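Local coordinates for protein motility-associated killing factor MakB (Vibrio cholerae serotype O1, PDB 6W1W) that probably acts as one component of a three-part cytotoxin resembling the alpha-pore-forming toxins, at residues Y20-D30 against F65-F73. Residues are numbered along the deposited sequence; the frame is centred on the assembly and turned at random.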
loop_
_atom_site.group_PDB
_atom_site.type_symbol
_atom_site.label_atom_id
_atom_site.label_comp_id
_atom_site.label_asym_id
_atom_site.label_seq_id
_atom_site.Cartn_x
_atom_site.Cartn_y
_atom_site.Cartn_z
ATOM N N TYR A 20 -4.491 -6.784 -0.115
ATOM C CA TYR A 20 -4.122 -6.131 -1.367
ATOM C C TYR A 20 -4.156 -4.616 -1.214
ATOM O O TYR A 20 -3.233 -3.915 -1.646
ATOM C CB TYR A 20 -5.059 -6.593 -2.484
ATOM C CG TYR A 20 -4.827 -5.956 -3.841
ATOM C CD1 TYR A 20 -3.552 -5.855 -4.383
ATOM C CD2 TYR A 20 -5.896 -5.492 -4.597
ATOM C CE1 TYR A 20 -3.349 -5.285 -5.634
ATOM C CE2 TYR A 20 -5.704 -4.924 -5.845
ATOM C CZ TYR A 20 -4.432 -4.821 -6.360
ATOM O OH TYR A 20 -4.249 -4.254 -7.605
ATOM N N THR A 21 -5.219 -4.093 -0.593
ATOM C CA THR A 21 -5.302 -2.662 -0.314
ATOM C C THR A 21 -4.114 -2.196 0.519
ATOM O O THR A 21 -3.457 -1.202 0.187
ATOM C CB THR A 21 -6.619 -2.345 0.401
ATOM O OG1 THR A 21 -7.709 -2.473 -0.521
ATOM C CG2 THR A 21 -6.597 -0.930 0.987
ATOM N N ASP A 22 -3.813 -2.917 1.602
ATOM C CA ASP A 22 -2.674 -2.566 2.442
ATOM C C ASP A 22 -1.340 -2.811 1.755
ATOM O O ASP A 22 -0.314 -2.322 2.238
ATOM C CB ASP A 22 -2.732 -3.339 3.760
ATOM C CG ASP A 22 -3.832 -2.840 4.669
ATOM O OD1 ASP A 22 -4.676 -3.656 5.101
ATOM O OD2 ASP A 22 -3.865 -1.620 4.933
ATOM N N PHE A 23 -1.328 -3.551 0.648
ATOM C CA PHE A 23 -0.114 -3.661 -0.151
ATOM C C PHE A 23 0.049 -2.452 -1.063
ATOM O O PHE A 23 1.142 -1.886 -1.166
ATOM C CB PHE A 23 -0.140 -4.944 -0.979
ATOM C CG PHE A 23 1.092 -5.784 -0.833
ATOM C CD1 PHE A 23 2.263 -5.447 -1.495
ATOM C CD2 PHE A 23 1.079 -6.919 -0.035
ATOM C CE1 PHE A 23 3.398 -6.228 -1.358
ATOM C CE2 PHE A 23 2.209 -7.701 0.104
ATOM C CZ PHE A 23 3.369 -7.356 -0.555
ATOM N N LEU A 24 -1.038 -2.045 -1.727
ATOM C CA LEU A 24 -0.982 -0.920 -2.656
ATOM C C LEU A 24 -0.629 0.372 -1.930
ATOM O O LEU A 24 0.288 1.096 -2.336
ATOM C CB LEU A 24 -2.318 -0.779 -3.386
ATOM C CG LEU A 24 -2.743 -1.985 -4.223
ATOM C CD1 LEU A 24 -4.252 -2.003 -4.395
ATOM C CD2 LEU A 24 -2.040 -1.970 -5.573
ATOM N N GLY A 25 -1.352 0.677 -0.847
ATOM C CA GLY A 25 -1.059 1.869 -0.066
ATOM C C GLY A 25 0.344 1.879 0.501
ATOM O O GLY A 25 0.840 2.936 0.913
ATOM N N ILE A 26 0.996 0.723 0.529
ATOM C CA ILE A 26 2.370 0.603 0.988
ATOM C C ILE A 26 3.347 0.583 -0.179
ATOM O O ILE A 26 4.424 1.178 -0.106
ATOM C CB ILE A 26 2.516 -0.663 1.865
ATOM C CG1 ILE A 26 2.275 -0.348 3.351
ATOM C CG2 ILE A 26 3.873 -1.350 1.663
ATOM C CD1 ILE A 26 0.925 0.238 3.682
ATOM N N SER A 27 2.960 -0.071 -1.277
ATOM C CA SER A 27 3.863 -0.261 -2.407
ATOM C C SER A 27 4.237 1.049 -3.089
ATOM O O SER A 27 5.246 1.096 -3.805
ATOM C CB SER A 27 3.239 -1.210 -3.434
ATOM O OG SER A 27 2.059 -0.660 -3.993
ATOM N N ASN A 28 3.466 2.112 -2.885
ATOM C CA ASN A 28 3.801 3.408 -3.455
ATOM C C ASN A 28 4.379 4.371 -2.428
ATOM O O ASN A 28 4.820 5.463 -2.800
ATOM C CB ASN A 28 2.573 4.018 -4.142
ATOM C CG ASN A 28 2.297 3.386 -5.497
ATOM O OD1 ASN A 28 2.963 3.698 -6.485
ATOM N ND2 ASN A 28 1.320 2.483 -5.547
ATOM N N TYR A 29 4.405 3.990 -1.148
ATOM C CA TYR A 29 5.220 4.730 -0.190
ATOM C C TYR A 29 6.692 4.628 -0.563
ATOM O O TYR A 29 7.465 5.566 -0.329
ATOM C CB TYR A 29 4.999 4.212 1.230
ATOM C CG TYR A 29 5.897 4.865 2.259
ATOM C CD1 TYR A 29 5.544 6.069 2.851
ATOM C CD2 TYR A 29 7.096 4.272 2.645
ATOM C CE1 TYR A 29 6.360 6.673 3.792
ATOM C CE2 TYR A 29 7.921 4.866 3.583
ATOM C CZ TYR A 29 7.547 6.066 4.155
ATOM O OH TYR A 29 8.359 6.667 5.092
ATOM N N ASP A 30 7.091 3.493 -1.139
ATOM C CA ASP A 30 8.422 3.380 -1.721
ATOM C C ASP A 30 8.594 4.368 -2.867
ATOM O O ASP A 30 9.512 5.200 -2.859
ATOM C CB ASP A 30 8.663 1.944 -2.191
ATOM C CG ASP A 30 9.903 1.813 -3.055
ATOM O OD1 ASP A 30 11.016 2.092 -2.559
ATOM O OD2 ASP A 30 9.759 1.431 -4.234
ATOM N N PHE A 65 13.043 -3.261 2.275
ATOM C CA PHE A 65 11.683 -3.727 2.022
ATOM C C PHE A 65 11.311 -3.598 0.547
ATOM O O PHE A 65 10.595 -4.453 0.012
ATOM C CB PHE A 65 10.700 -2.958 2.912
ATOM C CG PHE A 65 9.575 -2.286 2.164
ATOM C CD1 PHE A 65 9.728 -1.001 1.655
ATOM C CD2 PHE A 65 8.354 -2.923 1.998
ATOM C CE1 PHE A 65 8.695 -0.377 0.972
ATOM C CE2 PHE A 65 7.316 -2.302 1.319
ATOM C CZ PHE A 65 7.488 -1.028 0.806
ATOM N N MET A 66 11.805 -2.550 -0.123
ATOM C CA MET A 66 11.456 -2.297 -1.521
ATOM C C MET A 66 11.737 -3.500 -2.412
ATOM O O MET A 66 11.002 -3.744 -3.374
ATOM C CB MET A 66 12.221 -1.069 -2.031
ATOM C CG MET A 66 12.215 -0.875 -3.548
ATOM S SD MET A 66 13.401 0.364 -4.124
ATOM C CE MET A 66 13.333 0.097 -5.895
ATOM N N GLN A 67 12.782 -4.267 -2.106
ATOM C CA GLN A 67 13.132 -5.439 -2.897
ATOM C C GLN A 67 12.477 -6.716 -2.382
ATOM O O GLN A 67 12.619 -7.769 -3.013
ATOM C CB GLN A 67 14.653 -5.602 -2.947
ATOM C CG GLN A 67 15.366 -4.384 -3.524
ATOM C CD GLN A 67 16.874 -4.547 -3.577
ATOM O OE1 GLN A 67 17.609 -3.572 -3.741
ATOM N NE2 GLN A 67 17.343 -5.782 -3.440
ATOM N N GLN A 68 11.760 -6.652 -1.264
ATOM C CA GLN A 68 10.969 -7.782 -0.799
ATOM C C GLN A 68 9.490 -7.655 -1.140
ATOM O O GLN A 68 8.773 -8.661 -1.090
ATOM C CB GLN A 68 11.122 -7.955 0.717
ATOM C CG GLN A 68 12.467 -8.519 1.134
ATOM C CD GLN A 68 12.738 -9.883 0.526
ATOM O OE1 GLN A 68 12.039 -10.856 0.815
ATOM N NE2 GLN A 68 13.753 -9.958 -0.328
ATOM N N LYS A 69 9.024 -6.453 -1.483
ATOM C CA LYS A 69 7.610 -6.262 -1.802
ATOM C C LYS A 69 7.151 -7.105 -2.987
ATOM O O LYS A 69 6.145 -7.820 -2.848
ATOM C CB LYS A 69 7.338 -4.768 -2.009
ATOM C CG LYS A 69 6.251 -4.437 -3.018
ATOM C CD LYS A 69 6.326 -2.971 -3.437
ATOM C CE LYS A 69 7.724 -2.609 -3.927
ATOM N NZ LYS A 69 7.873 -1.159 -4.234
ATOM N N PRO A 70 7.822 -7.104 -4.148
ATOM C CA PRO A 70 7.382 -8.007 -5.226
ATOM C C PRO A 70 7.579 -9.478 -4.899
ATOM O O PRO A 70 6.872 -10.322 -5.464
ATOM C CB PRO A 70 8.244 -7.579 -6.421
ATOM C CG PRO A 70 9.460 -6.996 -5.804
ATOM C CD PRO A 70 8.981 -6.294 -4.569
ATOM N N LYS A 71 8.510 -9.816 -4.004
ATOM C CA LYS A 71 8.700 -11.215 -3.633
ATOM C C LYS A 71 7.576 -11.702 -2.725
ATOM O O LYS A 71 7.016 -12.782 -2.941
ATOM C CB LYS A 71 10.056 -11.399 -2.950
ATOM C CG LYS A 71 11.260 -11.352 -3.881
ATOM C CD LYS A 71 12.539 -11.722 -3.132
ATOM C CE LYS A 71 13.721 -11.909 -4.078
ATOM N NZ LYS A 71 14.150 -10.632 -4.716
ATOM N N ILE A 72 7.236 -10.915 -1.699
ATOM C CA ILE A 72 6.218 -11.332 -0.738
ATOM C C ILE A 72 4.844 -11.361 -1.393
ATOM O O ILE A 72 4.037 -12.264 -1.134
ATOM C CB ILE A 72 6.240 -10.410 0.495
ATOM C CG1 ILE A 72 7.555 -10.560 1.260
ATOM C CG2 ILE A 72 5.066 -10.706 1.414
ATOM C CD1 ILE A 72 7.737 -11.921 1.891
ATOM N N PHE A 73 4.555 -10.382 -2.252
ATOM C CA PHE A 73 3.245 -10.322 -2.895
ATOM C C PHE A 73 3.025 -11.522 -3.808
ATOM O O PHE A 73 1.989 -12.189 -3.733
ATOM C CB PHE A 73 3.099 -9.015 -3.672
ATOM C CG PHE A 73 1.818 -8.912 -4.444
ATOM C CD1 PHE A 73 1.835 -8.729 -5.818
ATOM C CD2 PHE A 73 0.594 -9.009 -3.799
ATOM C CE1 PHE A 73 0.659 -8.635 -6.536
ATOM C CE2 PHE A 73 -0.587 -8.917 -4.511
ATOM C CZ PHE A 73 -0.553 -8.730 -5.882
#
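Facing Phe-73, Lys-69 and Met-66 through Phe-23, Ser-27 and Asp-30, the kinked helical segment 20-30 runs nearly antiparallel (166°) to helix 69-73, their axes 11.9 Å apart at closest approach. The spacing narrows along the pair, CA atoms of Phe-23 and Phe-73 being 7.9 Å apart and those of Asp-30 and Met-66 6.4 Å, where helix 46-66 gives way to helix 69-90.

At the wider end Phe-23 reaches across with its ring. The CB of Phe-73 sits over one face of the Phe-23 ring, 4.0 Å from its centroid in a CH-pi contact, while Lys-69 O and CG and Ile-72 CG2 lie along the ring edge. The Phe-73 ring itself meets Phe-23 obliquely, planes at 49°, and its CE2 brushes CD1 of Tyr-20. Further along, Ile-26 CG2 packs 3.6 Å from CE2 of Phe-65; both Phe-23 and Phe-65 also touch Phe-128, so that the two segments pack on helix 100-151 within an elongated helical bundle, consistent with the resemblance to alpha-pore-forming toxins.

Lys-69 links this apolar part to the polar end. Its CD lies 3.6 Å from Ser-27 CB, and the bend at chi3 turns NZ along segment 20-30, toward Asp-30. There NZ forms a salt bridge with Asp-30 OD2 at 3.2 Å and a weak hydrogen bond to Ser-27 O. Asp-30 holds CG anti to its own N (chi1 168°), which brings the carboxylate against CG and SD of Met-66.

One ammonium group thus serves both a carboxylate and a main-chain carbonyl, although both hydrogen bonds are weak. Lys-69 probably offsets at least part of the negative charge of the buried Asp-30, so that a polar link between the two helices complements the aromatic packing around Phe-23.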